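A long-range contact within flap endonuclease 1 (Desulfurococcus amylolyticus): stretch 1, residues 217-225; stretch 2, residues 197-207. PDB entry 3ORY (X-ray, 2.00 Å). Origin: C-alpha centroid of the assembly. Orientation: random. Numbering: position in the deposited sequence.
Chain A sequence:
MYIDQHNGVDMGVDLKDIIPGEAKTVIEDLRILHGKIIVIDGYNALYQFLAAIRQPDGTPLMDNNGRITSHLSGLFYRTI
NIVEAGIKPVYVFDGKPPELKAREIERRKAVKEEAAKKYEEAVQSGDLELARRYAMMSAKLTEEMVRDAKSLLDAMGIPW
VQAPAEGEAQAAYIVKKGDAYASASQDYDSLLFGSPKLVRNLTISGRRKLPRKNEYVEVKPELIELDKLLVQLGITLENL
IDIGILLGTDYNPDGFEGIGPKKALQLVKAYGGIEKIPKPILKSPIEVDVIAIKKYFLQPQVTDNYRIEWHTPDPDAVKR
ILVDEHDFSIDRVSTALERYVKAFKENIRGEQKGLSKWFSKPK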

# COMPACT_ATOMS: atom_id res chain seq x y z
N VAL A 217 15.06 -13.95 -1.28
CA VAL A 217 13.78 -13.98 -0.58
C VAL A 217 12.63 -13.85 -1.58
O VAL A 217 12.61 -12.94 -2.41
CB VAL A 217 13.64 -12.89 0.54
CG1 VAL A 217 13.60 -13.52 1.92
CG2 VAL A 217 14.73 -11.83 0.45
N GLU A 218 11.70 -14.80 -1.50
CA GLU A 218 10.55 -14.85 -2.40
C GLU A 218 9.34 -14.20 -1.73
O GLU A 218 8.83 -14.70 -0.74
CB GLU A 218 10.24 -16.31 -2.78
CG GLU A 218 9.07 -16.52 -3.76
CD GLU A 218 9.41 -16.17 -5.22
OE1 GLU A 218 10.58 -16.34 -5.63
OE2 GLU A 218 8.50 -15.74 -5.96
N VAL A 219 8.92 -13.07 -2.28
CA VAL A 219 7.68 -12.42 -1.86
C VAL A 219 6.60 -12.73 -2.90
O VAL A 219 6.76 -12.41 -4.08
CB VAL A 219 7.83 -10.88 -1.70
CG1 VAL A 219 6.53 -10.27 -1.15
CG2 VAL A 219 9.00 -10.54 -0.79
N LYS A 220 5.53 -13.36 -2.45
CA LYS A 220 4.41 -13.74 -3.32
C LYS A 220 3.14 -12.97 -2.96
O LYS A 220 2.91 -12.65 -1.80
CB LYS A 220 4.14 -15.25 -3.21
CG LYS A 220 5.25 -16.13 -3.79
CD LYS A 220 4.98 -17.59 -3.51
CE LYS A 220 6.09 -18.49 -4.06
NZ LYS A 220 5.97 -19.87 -3.50
N PRO A 221 2.29 -12.69 -3.96
CA PRO A 221 1.02 -12.04 -3.62
C PRO A 221 0.14 -12.99 -2.81
O PRO A 221 0.29 -14.21 -2.91
CB PRO A 221 0.38 -11.76 -4.99
CG PRO A 221 1.47 -11.93 -5.99
CD PRO A 221 2.40 -12.94 -5.41
N GLU A 222 -0.74 -12.42 -1.99
CA GLU A 222 -1.66 -13.21 -1.17
C GLU A 222 -3.06 -12.61 -1.16
O GLU A 222 -3.23 -11.38 -1.13
CB GLU A 222 -1.13 -13.38 0.25
CG GLU A 222 -1.02 -12.10 1.06
CD GLU A 222 -0.39 -12.29 2.44
OE1 GLU A 222 0.24 -13.34 2.68
OE2 GLU A 222 -0.52 -11.38 3.28
N LEU A 223 -4.06 -13.49 -1.22
CA LEU A 223 -5.46 -13.10 -1.18
C LEU A 223 -6.01 -13.30 0.23
O LEU A 223 -5.85 -14.36 0.82
CB LEU A 223 -6.28 -13.92 -2.19
CG LEU A 223 -7.81 -13.86 -2.10
CD1 LEU A 223 -8.34 -12.50 -2.52
CD2 LEU A 223 -8.45 -14.97 -2.94
N ILE A 224 -6.66 -12.26 0.76
CA ILE A 224 -7.36 -12.38 2.03
C ILE A 224 -8.82 -12.04 1.81
O ILE A 224 -9.15 -10.95 1.32
CB ILE A 224 -6.75 -11.48 3.12
CG1 ILE A 224 -5.30 -11.86 3.38
CG2 ILE A 224 -7.59 -11.54 4.41
CD1 ILE A 224 -4.46 -10.72 3.90
N GLU A 225 -9.70 -12.96 2.18
CA GLU A 225 -11.13 -12.73 2.04
C GLU A 225 -11.71 -12.31 3.39
O GLU A 225 -11.44 -12.95 4.40
CB GLU A 225 -11.83 -13.97 1.48
CG GLU A 225 -11.34 -14.35 0.07
CD GLU A 225 -11.80 -15.72 -0.37
OE1 GLU A 225 -11.27 -16.73 0.14
OE2 GLU A 225 -12.69 -15.80 -1.25
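Stretch 2, residues 197-207: KLVRNLTISGR

Antiparallel strands settle their polar backbone by pairing residues alternately, and the contact between residues 197-207 and 217-225 of flap endonuclease 1 illustrates the rule together with an interruption of it. Stretch 2 runs as a strand from K197 to R200, loops through N201 to S205, and resumes extended structure at G206 and R207. Its first strand lies against E222 to E225 with N-to-C directions 157° apart and axes that approach to 4.7 Å at their closest. K197 faces E225, L198 faces I224, V199 faces L223 and R200 faces E222.

The hydrogen-bonded pairs satisfy their peptides reciprocally. L198 N donates to I224 O (2.8 Å) and I224 N to L198 O (2.7 Å), both nearly straight; R200 N donates to E222 O (2.8 Å), and E222 N returns the bond to R200 O (3.0 Å). Beyond the loop the pattern recurs once, G206 N reaching V219 O at 2.9 Å and V219 N reaching G206 O at 3.0 Å. The loop itself is tied by I204 N to N201 O (3.0 Å). At G206, phi/psi of 120/-161 would jam a CB against the preceding carbonyl, so the backbone itself calls for glycine. Several carbonyls also receive CA-H contacts, such as V199 CA to E222 O at 3.2 Å.

Side chains extend the same economy to charge. R200 NH1 donates to E222 OE2 at 2.8 Å, a salt bridge made at the guanidinium edge, while R200 NE and NH2 are satisfied elsewhere in the structure. The salt bridge from R207 NH1 to E218 OE1 (3.1 Å) contains only a weak hydrogen bond, and K197 NZ lies 3.6 Å from E225 OE2 in a third. Apolar contacts occur on both faces, with L223 CD1 4.2 Å from V199 CG2 on one and V219 CG1 4.1 Å from I204 CD1 on the V219 side.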

# COMPACT_ATOMS: atom_id res chain seq x y z
N LYS A 197 -12.41 -8.63 -0.62
CA LYS A 197 -11.14 -9.28 -0.96
C LYS A 197 -10.00 -8.28 -1.00
O LYS A 197 -10.10 -7.24 -1.66
CB LYS A 197 -11.24 -9.97 -2.33
CG LYS A 197 -12.14 -11.20 -2.39
CD LYS A 197 -11.98 -11.93 -3.73
CE LYS A 197 -12.58 -13.32 -3.67
NZ LYS A 197 -14.02 -13.24 -3.35
N LEU A 198 -8.93 -8.62 -0.29
CA LEU A 198 -7.69 -7.84 -0.34
C LEU A 198 -6.55 -8.69 -0.90
O LEU A 198 -6.32 -9.82 -0.44
CB LEU A 198 -7.31 -7.33 1.06
CG LEU A 198 -5.90 -6.74 1.25
CD1 LEU A 198 -5.70 -5.41 0.50
CD2 LEU A 198 -5.59 -6.55 2.73
N VAL A 199 -5.83 -8.14 -1.88
CA VAL A 199 -4.59 -8.77 -2.33
C VAL A 199 -3.41 -7.97 -1.79
O VAL A 199 -3.34 -6.75 -1.97
CB VAL A 199 -4.53 -8.91 -3.88
CG1 VAL A 199 -3.14 -9.36 -4.33
CG2 VAL A 199 -5.61 -9.90 -4.37
N ARG A 200 -2.50 -8.66 -1.11
CA ARG A 200 -1.27 -8.03 -0.62
C ARG A 200 -0.07 -8.44 -1.45
O ARG A 200 -0.10 -9.48 -2.12
CB ARG A 200 -1.03 -8.38 0.85
CG ARG A 200 -2.10 -7.85 1.80
CD ARG A 200 -1.75 -8.20 3.24
NE ARG A 200 -0.66 -7.37 3.76
CZ ARG A 200 0.59 -7.78 3.99
NH1 ARG A 200 0.94 -9.05 3.77
NH2 ARG A 200 1.47 -6.92 4.46
N ASN A 201 0.98 -7.61 -1.40
CA ASN A 201 2.29 -7.85 -2.05
C ASN A 201 2.33 -7.61 -3.56
O ASN A 201 3.37 -7.81 -4.19
CB ASN A 201 2.85 -9.25 -1.72
CG ASN A 201 2.98 -9.50 -0.22
OD1 ASN A 201 2.87 -10.64 0.24
ND2 ASN A 201 3.23 -8.45 0.53
N LEU A 202 1.22 -7.18 -4.13
CA LEU A 202 1.14 -6.97 -5.58
C LEU A 202 2.14 -5.92 -6.07
O LEU A 202 2.65 -6.01 -7.18
CB LEU A 202 -0.28 -6.60 -6.00
CG LEU A 202 -0.65 -6.79 -7.46
CD1 LEU A 202 -0.95 -8.26 -7.80
CD2 LEU A 202 -1.85 -5.91 -7.80
N THR A 203 2.44 -4.93 -5.23
CA THR A 203 3.36 -3.86 -5.64
C THR A 203 4.83 -4.21 -5.38
O THR A 203 5.72 -3.49 -5.80
CB THR A 203 3.03 -2.52 -4.94
OG1 THR A 203 3.09 -2.71 -3.52
CG2 THR A 203 1.64 -2.04 -5.35
N ILE A 204 5.07 -5.33 -4.69
CA ILE A 204 6.42 -5.69 -4.26
C ILE A 204 6.81 -7.15 -4.51
O ILE A 204 7.85 -7.59 -4.04
CB ILE A 204 6.68 -5.37 -2.75
CG1 ILE A 204 5.70 -6.14 -1.85
CG2 ILE A 204 6.66 -3.85 -2.50
CD1 ILE A 204 6.13 -6.24 -0.36
N SER A 205 5.97 -7.90 -5.24
CA SER A 205 6.20 -9.34 -5.43
C SER A 205 7.42 -9.62 -6.30
O SER A 205 7.88 -8.75 -7.05
CB SER A 205 4.95 -10.05 -5.98
OG SER A 205 4.53 -9.51 -7.22
N GLY A 206 7.94 -10.85 -6.20
CA GLY A 206 9.13 -11.25 -6.93
C GLY A 206 10.26 -11.66 -6.02
O GLY A 206 10.06 -11.97 -4.84
N ARG A 207 11.47 -11.66 -6.57
CA ARG A 207 12.65 -12.18 -5.89
C ARG A 207 13.63 -11.05 -5.55
O ARG A 207 14.06 -10.31 -6.44
CB ARG A 207 13.34 -13.22 -6.78
CG ARG A 207 12.39 -14.33 -7.26
CD ARG A 207 12.91 -15.10 -8.47
NE ARG A 207 14.07 -15.98 -8.24
CZ ARG A 207 14.41 -16.58 -7.09
NH1 ARG A 207 13.70 -16.42 -5.98
NH2 ARG A 207 15.49 -17.35 -7.05